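Local coordinates for protein oxidized polyvinyl alcohol hydrolase (Pseudomonas sp., PDB 3WL6) that hydrolyses beta-diketones such as 4,6-nonanedione and carries out the second step in polyvinyl alcohol breakdown by cleaving the oxidized polymer, at residues 29-34 / 48-53; 170-175 / 193-198. All blocks are in the same frame, centred on the assembly; numbering follows the deposited sequence.

From the N terminus, the chain first runs through the loop 29-34 and enters the hairpin of strands 36-43 and 46-53. Contact 1 closes this short loop, setting residues 29-34 against the inner hairpin strand. The chain then builds strands 62-68 and 96-100 and helix 148-160 before reaching strand 170-176. Contact 2 closes the next loop, across helix 178-189, where 193-198 comes back beside 170-175. The two contacts follow in series, neither nested nor crossed. The centres of contact 1 and contact 2 lie about 19 Å apart, and they do not touch. Both reach the same mixed sheet, contact 1 through strand 46-53 and contact 2 through two adjacent inner strands. Helix 148-160 touches side chains of both.

Contact 1: residues 29-34 / 48-53; sequences AGYEVK and RAFIVY
Val33, Phe50 and Val52 form the closest-packed part of a light contact. The methyl CG2 of Val33 sits at the rim of the Phe50 ring, near its plane, 4.0 Å from CZ of Phe50. The two side chains cross at about a right angle. The ring of Phe50 leaves the backbone with chi1 56°, flanked by N and C, and its far end reaches toward the loop. Val52 puts its CG2 at the same ring's edge and meets Val33 CG1 at 4.4 Å. Helix 148-160 closes in on this group through Cys159, Met156 and Val160.

Tyr31 is the looser approach. It comes in obliquely, with CE1 4.3 Å from CZ of Phe50. Its hydroxyl bonds to the carbonyl of Val39, and its ring and that of Phe50 both make edge-to-face contacts with Phe41. Lys34 is the solvent side. Its CB points away from the strand, and NZ is hydrogen-bonded to the carbonyl O of Leu37. The side-chain contacts are apolar; the one polar atom that touches is Lys34 O, 4.0 Å from Val52 CB, which also accepts from Asn38 ND2. The contact lays the N-terminal loop against the antiparallel hairpin that edges the alpha/beta-hydrolase sheet.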
loop_
_atom_site.group_PDB
_atom_site.type_symbol
_atom_site.label_atom_id
_atom_site.label_comp_id
_atom_site.label_asym_id
_atom_site.label_seq_id
_atom_site.Cartn_x
_atom_site.Cartn_y
_atom_site.Cartn_z
ATOM N N ALA A 29 24.867 -0.821 9.809
ATOM C CA ALA A 29 26.192 -1.301 9.445
ATOM C C ALA A 29 26.976 -0.540 8.378
ATOM O O ALA A 29 27.632 -1.153 7.522
ATOM C CB ALA A 29 26.075 -2.778 9.038
ATOM N N GLY A 30 26.936 0.785 8.442
ATOM C CA GLY A 30 27.667 1.601 7.488
ATOM C C GLY A 30 27.262 1.477 6.028
ATOM O O GLY A 30 28.044 1.794 5.125
ATOM N N TYR A 31 26.029 1.037 5.788
ATOM C CA TYR A 31 25.560 0.893 4.411
ATOM C C TYR A 31 25.647 2.238 3.693
ATOM O O TYR A 31 25.282 3.261 4.243
ATOM C CB TYR A 31 24.115 0.404 4.418
ATOM C CG TYR A 31 23.607 -0.051 3.066
ATOM C CD1 TYR A 31 22.996 0.841 2.192
ATOM C CD2 TYR A 31 23.754 -1.366 2.675
ATOM C CE1 TYR A 31 22.533 0.423 0.932
ATOM C CE2 TYR A 31 23.291 -1.805 1.420
ATOM C CZ TYR A 31 22.686 -0.889 0.566
ATOM O OH TYR A 31 22.268 -1.329 -0.678
ATOM N N GLU A 32 26.121 2.228 2.456
ATOM C CA GLU A 32 26.232 3.452 1.679
ATOM C C GLU A 32 25.215 3.409 0.540
ATOM O O GLU A 32 25.377 2.636 -0.393
ATOM C CB GLU A 32 27.653 3.570 1.116
ATOM C CG GLU A 32 28.753 3.370 2.177
ATOM C CD GLU A 32 30.143 3.741 1.659
ATOM O OE1 GLU A 32 30.291 4.873 1.141
ATOM O OE2 GLU A 32 31.079 2.916 1.767
ATOM N N VAL A 33 24.161 4.214 0.640
ATOM C CA VAL A 33 23.110 4.274 -0.387
ATOM C C VAL A 33 23.607 4.981 -1.628
ATOM O O VAL A 33 24.485 5.822 -1.553
ATOM C CB VAL A 33 21.848 5.036 0.136
ATOM C CG1 VAL A 33 20.960 5.493 -1.020
ATOM C CG2 VAL A 33 21.031 4.132 0.987
ATOM N N LYS A 34 23.041 4.637 -2.776
ATOM C CA LYS A 34 23.417 5.263 -4.031
ATOM C C LYS A 34 22.169 5.458 -4.848
ATOM O O LYS A 34 21.120 4.910 -4.530
ATOM C CB LYS A 34 24.373 4.361 -4.820
ATOM C CG LYS A 34 23.837 2.956 -5.031
ATOM C CD LYS A 34 24.751 2.070 -5.898
ATOM C CE LYS A 34 24.594 2.362 -7.390
ATOM N NZ LYS A 34 23.282 1.869 -8.009
ATOM N N ARG A 48 18.128 -7.253 1.363
ATOM C CA ARG A 48 17.096 -6.647 0.535
ATOM C C ARG A 48 17.637 -5.671 -0.484
ATOM O O ARG A 48 18.780 -5.222 -0.404
ATOM C CB ARG A 48 16.088 -5.915 1.425
ATOM C CG ARG A 48 15.501 -6.751 2.587
ATOM C CD ARG A 48 14.650 -7.928 2.127
ATOM N NE ARG A 48 13.552 -7.493 1.242
ATOM C CZ ARG A 48 12.290 -7.309 1.614
ATOM N NH1 ARG A 48 11.901 -7.503 2.872
ATOM N NH2 ARG A 48 11.390 -6.956 0.703
ATOM N N ALA A 49 16.787 -5.341 -1.456
ATOM C CA ALA A 49 17.155 -4.404 -2.511
ATOM C C ALA A 49 16.049 -3.368 -2.696
ATOM O O ALA A 49 14.905 -3.607 -2.348
ATOM C CB ALA A 49 17.357 -5.126 -3.854
ATOM N N PHE A 50 16.433 -2.220 -3.237
ATOM C CA PHE A 50 15.483 -1.153 -3.528
ATOM C C PHE A 50 16.128 -0.187 -4.530
ATOM O O PHE A 50 17.353 -0.137 -4.670
ATOM C CB PHE A 50 15.075 -0.413 -2.233
ATOM C CG PHE A 50 16.243 0.155 -1.430
ATOM C CD1 PHE A 50 16.874 -0.611 -0.451
ATOM C CD2 PHE A 50 16.683 1.457 -1.651
ATOM C CE1 PHE A 50 17.948 -0.071 0.312
ATOM C CE2 PHE A 50 17.742 1.996 -0.911
ATOM C CZ PHE A 50 18.375 1.230 0.073
ATOM N N ILE A 51 15.297 0.581 -5.233
ATOM C CA ILE A 51 15.801 1.497 -6.255
ATOM C C ILE A 51 15.461 2.922 -5.876
ATOM O O ILE A 51 14.329 3.216 -5.477
ATOM C CB ILE A 51 15.161 1.153 -7.604
ATOM C CG1 ILE A 51 15.575 -0.268 -8.014
ATOM C CG2 ILE A 51 15.651 2.130 -8.657
ATOM C CD1 ILE A 51 14.760 -0.822 -9.178
ATOM N N VAL A 52 16.440 3.812 -5.961
ATOM C CA VAL A 52 16.177 5.218 -5.608
ATOM C C VAL A 52 16.276 6.117 -6.837
ATOM O O VAL A 52 17.265 6.056 -7.590
ATOM C CB VAL A 52 17.217 5.771 -4.626
ATOM C CG1 VAL A 52 16.882 7.259 -4.289
ATOM C CG2 VAL A 52 17.268 4.901 -3.374
ATOM N N TYR A 53 15.251 6.937 -7.031
ATOM C CA TYR A 53 15.234 7.948 -8.082
ATOM C C TYR A 53 15.111 9.261 -7.307
ATOM O O TYR A 53 14.026 9.632 -6.874
ATOM C CB TYR A 53 14.012 7.827 -9.010
ATOM C CG TYR A 53 14.037 6.698 -10.036
ATOM C CD1 TYR A 53 13.636 5.404 -9.704
ATOM C CD2 TYR A 53 14.465 6.935 -11.345
ATOM C CE1 TYR A 53 13.671 4.372 -10.669
ATOM C CE2 TYR A 53 14.502 5.902 -12.305
ATOM C CZ TYR A 53 14.111 4.635 -11.958
ATOM O OH TYR A 53 14.181 3.603 -12.916
#

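Contact 2: residues 170-175 / 193-198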
loop_
_atom_site.group_PDB
_atom_site.type_symbol
_atom_site.label_atom_id
_atom_site.label_comp_id
_atom_site.label_asym_id
_atom_site.label_seq_id
_atom_site.Cartn_x
_atom_site.Cartn_y
_atom_site.Cartn_z
ATOM N N ARG A 170 6.548 14.208 5.053
ATOM C CA ARG A 170 5.905 13.826 3.807
ATOM C C ARG A 170 6.473 12.527 3.260
ATOM O O ARG A 170 6.897 12.474 2.111
ATOM C CB ARG A 170 6.026 14.926 2.758
ATOM C CG ARG A 170 5.210 16.183 3.113
ATOM C CD ARG A 170 5.206 17.153 1.959
ATOM N NE ARG A 170 4.347 18.324 2.161
ATOM C CZ ARG A 170 4.643 19.397 2.886
ATOM N NH1 ARG A 170 5.805 19.507 3.540
ATOM N NH2 ARG A 170 3.766 20.407 2.914
ATOM N N LEU A 171 6.439 11.491 4.099
ATOM C CA LEU A 171 6.927 10.158 3.699
ATOM C C LEU A 171 5.667 9.335 3.369
ATOM O O LEU A 171 4.882 8.993 4.261
ATOM C CB LEU A 171 7.690 9.530 4.853
ATOM C CG LEU A 171 8.860 10.393 5.360
ATOM C CD1 LEU A 171 9.492 9.668 6.539
ATOM C CD2 LEU A 171 9.881 10.618 4.235
ATOM N N PHE A 172 5.476 9.047 2.076
ATOM C CA PHE A 172 4.292 8.345 1.611
ATOM C C PHE A 172 4.570 7.033 0.939
ATOM O O PHE A 172 5.583 6.902 0.265
ATOM C CB PHE A 172 3.549 9.225 0.605
ATOM C CG PHE A 172 3.118 10.526 1.171
ATOM C CD1 PHE A 172 2.143 10.582 2.151
ATOM C CD2 PHE A 172 3.713 11.721 0.733
ATOM C CE1 PHE A 172 1.771 11.815 2.689
ATOM C CE2 PHE A 172 3.331 12.950 1.279
ATOM C CZ PHE A 172 2.373 12.984 2.245
ATOM N N LEU A 173 3.702 6.048 1.161
ATOM C CA LEU A 173 3.892 4.784 0.436
ATOM C C LEU A 173 2.602 4.355 -0.176
ATOM O O LEU A 173 1.542 4.850 0.181
ATOM C CB LEU A 173 4.478 3.640 1.299
ATOM C CG LEU A 173 3.994 3.172 2.666
ATOM C CD1 LEU A 173 2.619 3.602 3.021
ATOM C CD2 LEU A 173 4.263 1.678 2.752
ATOM N N GLY A 174 2.682 3.454 -1.160
ATOM C CA GLY A 174 1.457 3.047 -1.814
ATOM C C GLY A 174 1.766 1.955 -2.798
ATOM O O GLY A 174 2.927 1.654 -3.054
ATOM N N GLY A 175 0.720 1.357 -3.331
ATOM C CA GLY A 175 0.957 0.272 -4.254
ATOM C C GLY A 175 -0.342 -0.292 -4.763
ATOM O O GLY A 175 -1.434 0.078 -4.354
ATOM N N PHE A 193 5.160 6.878 11.597
ATOM C CA PHE A 193 6.312 7.121 10.716
ATOM C C PHE A 193 5.808 7.735 9.406
ATOM O O PHE A 193 6.116 8.889 9.075
ATOM C CB PHE A 193 7.049 5.807 10.418
ATOM C CG PHE A 193 8.260 5.967 9.526
ATOM C CD1 PHE A 193 9.436 6.522 10.007
ATOM C CD2 PHE A 193 8.210 5.560 8.186
ATOM C CE1 PHE A 193 10.563 6.676 9.173
ATOM C CE2 PHE A 193 9.316 5.707 7.351
ATOM C CZ PHE A 193 10.504 6.269 7.843
ATOM N N TRP A 194 5.055 6.948 8.657
ATOM C CA TRP A 194 4.507 7.421 7.393
ATOM C C TRP A 194 3.541 8.576 7.593
ATOM O O TRP A 194 2.831 8.610 8.578
ATOM C CB TRP A 194 3.743 6.303 6.679
ATOM C CG TRP A 194 4.561 5.072 6.484
ATOM C CD1 TRP A 194 4.478 3.904 7.194
ATOM C CD2 TRP A 194 5.638 4.903 5.555
ATOM N NE1 TRP A 194 5.446 3.017 6.765
ATOM C CE2 TRP A 194 6.174 3.610 5.765
ATOM C CE3 TRP A 194 6.208 5.726 4.567
ATOM C CZ2 TRP A 194 7.273 3.110 5.025
ATOM C CZ3 TRP A 194 7.300 5.234 3.822
ATOM C CH2 TRP A 194 7.821 3.937 4.060
ATOM N N ALA A 195 3.498 9.508 6.630
ATOM C CA ALA A 195 2.553 10.620 6.680
ATOM C C ALA A 195 1.244 10.189 6.008
ATOM O O ALA A 195 0.207 10.829 6.179
ATOM C CB ALA A 195 3.119 11.856 5.946
ATOM N N GLY A 196 1.287 9.083 5.266
ATOM C CA GLY A 196 0.090 8.653 4.571
ATOM C C GLY A 196 0.387 7.642 3.493
ATOM O O GLY A 196 1.505 7.193 3.349
ATOM N N GLY A 197 -0.637 7.271 2.751
ATOM C CA GLY A 197 -0.420 6.273 1.727
ATOM C C GLY A 197 -1.519 6.213 0.701
ATOM O O GLY A 197 -2.587 6.823 0.829
ATOM N N LEU A 198 -1.239 5.406 -0.308
ATOM C CA LEU A 198 -2.118 5.208 -1.467
ATOM C C LEU A 198 -2.359 3.707 -1.720
ATOM O O LEU A 198 -1.739 3.098 -2.594
ATOM C CB LEU A 198 -1.468 5.887 -2.689
ATOM C CG LEU A 198 -2.241 5.903 -4.020
ATOM C CD1 LEU A 198 -3.547 6.630 -3.870
ATOM C CD2 LEU A 198 -1.418 6.629 -5.061
HETATM O O HOH W 1 6.134 11.315 7.265
#
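Leu173 lies over one face of the Trp194 indole, and Phe193 CD2 over the opposite face. Leu173 CG stands 3.7 Å from the centroid of the six-membered ring of Trp194, only 9° off its normal, a CH-pi contact. A chi1 of 50° places this CG between the backbone N and carbonyl carbon. With chi2 nearly eclipsed, both methyls also reach the indole, CD2 of Leu173 lying 4.0 Å from Trp194 CZ2. Leu171 CD1 rests over a face of Phe193, offset toward the rim, 3.8 Å from CZ of Phe193. Helices 178-189 and 148-160 pack around this cluster. Phe172 points to the other side of the sheet, where its CE1 meets Ala195 CB at 3.5 Å.

Outward lies the polar backbone. Ala195 N donates to Leu171 O at 2.8 Å. Leu173 N makes a weak bond to Gly196 O, and Gly175 N bonds to Leu198 O at 3.1 Å. Water 1 accepts from Leu171 N and donates to Phe193 O. The axes of the short strand segments 170-175 and 196-198 come within 4.4 Å and run roughly parallel. This is a right-handed beta-alpha-beta crossover through helix 178-189. Strand 170-176 leads into the probable nucleophile elbow of the alpha/beta-hydrolase fold, where Ser177 is probably the charge-relay nucleophile.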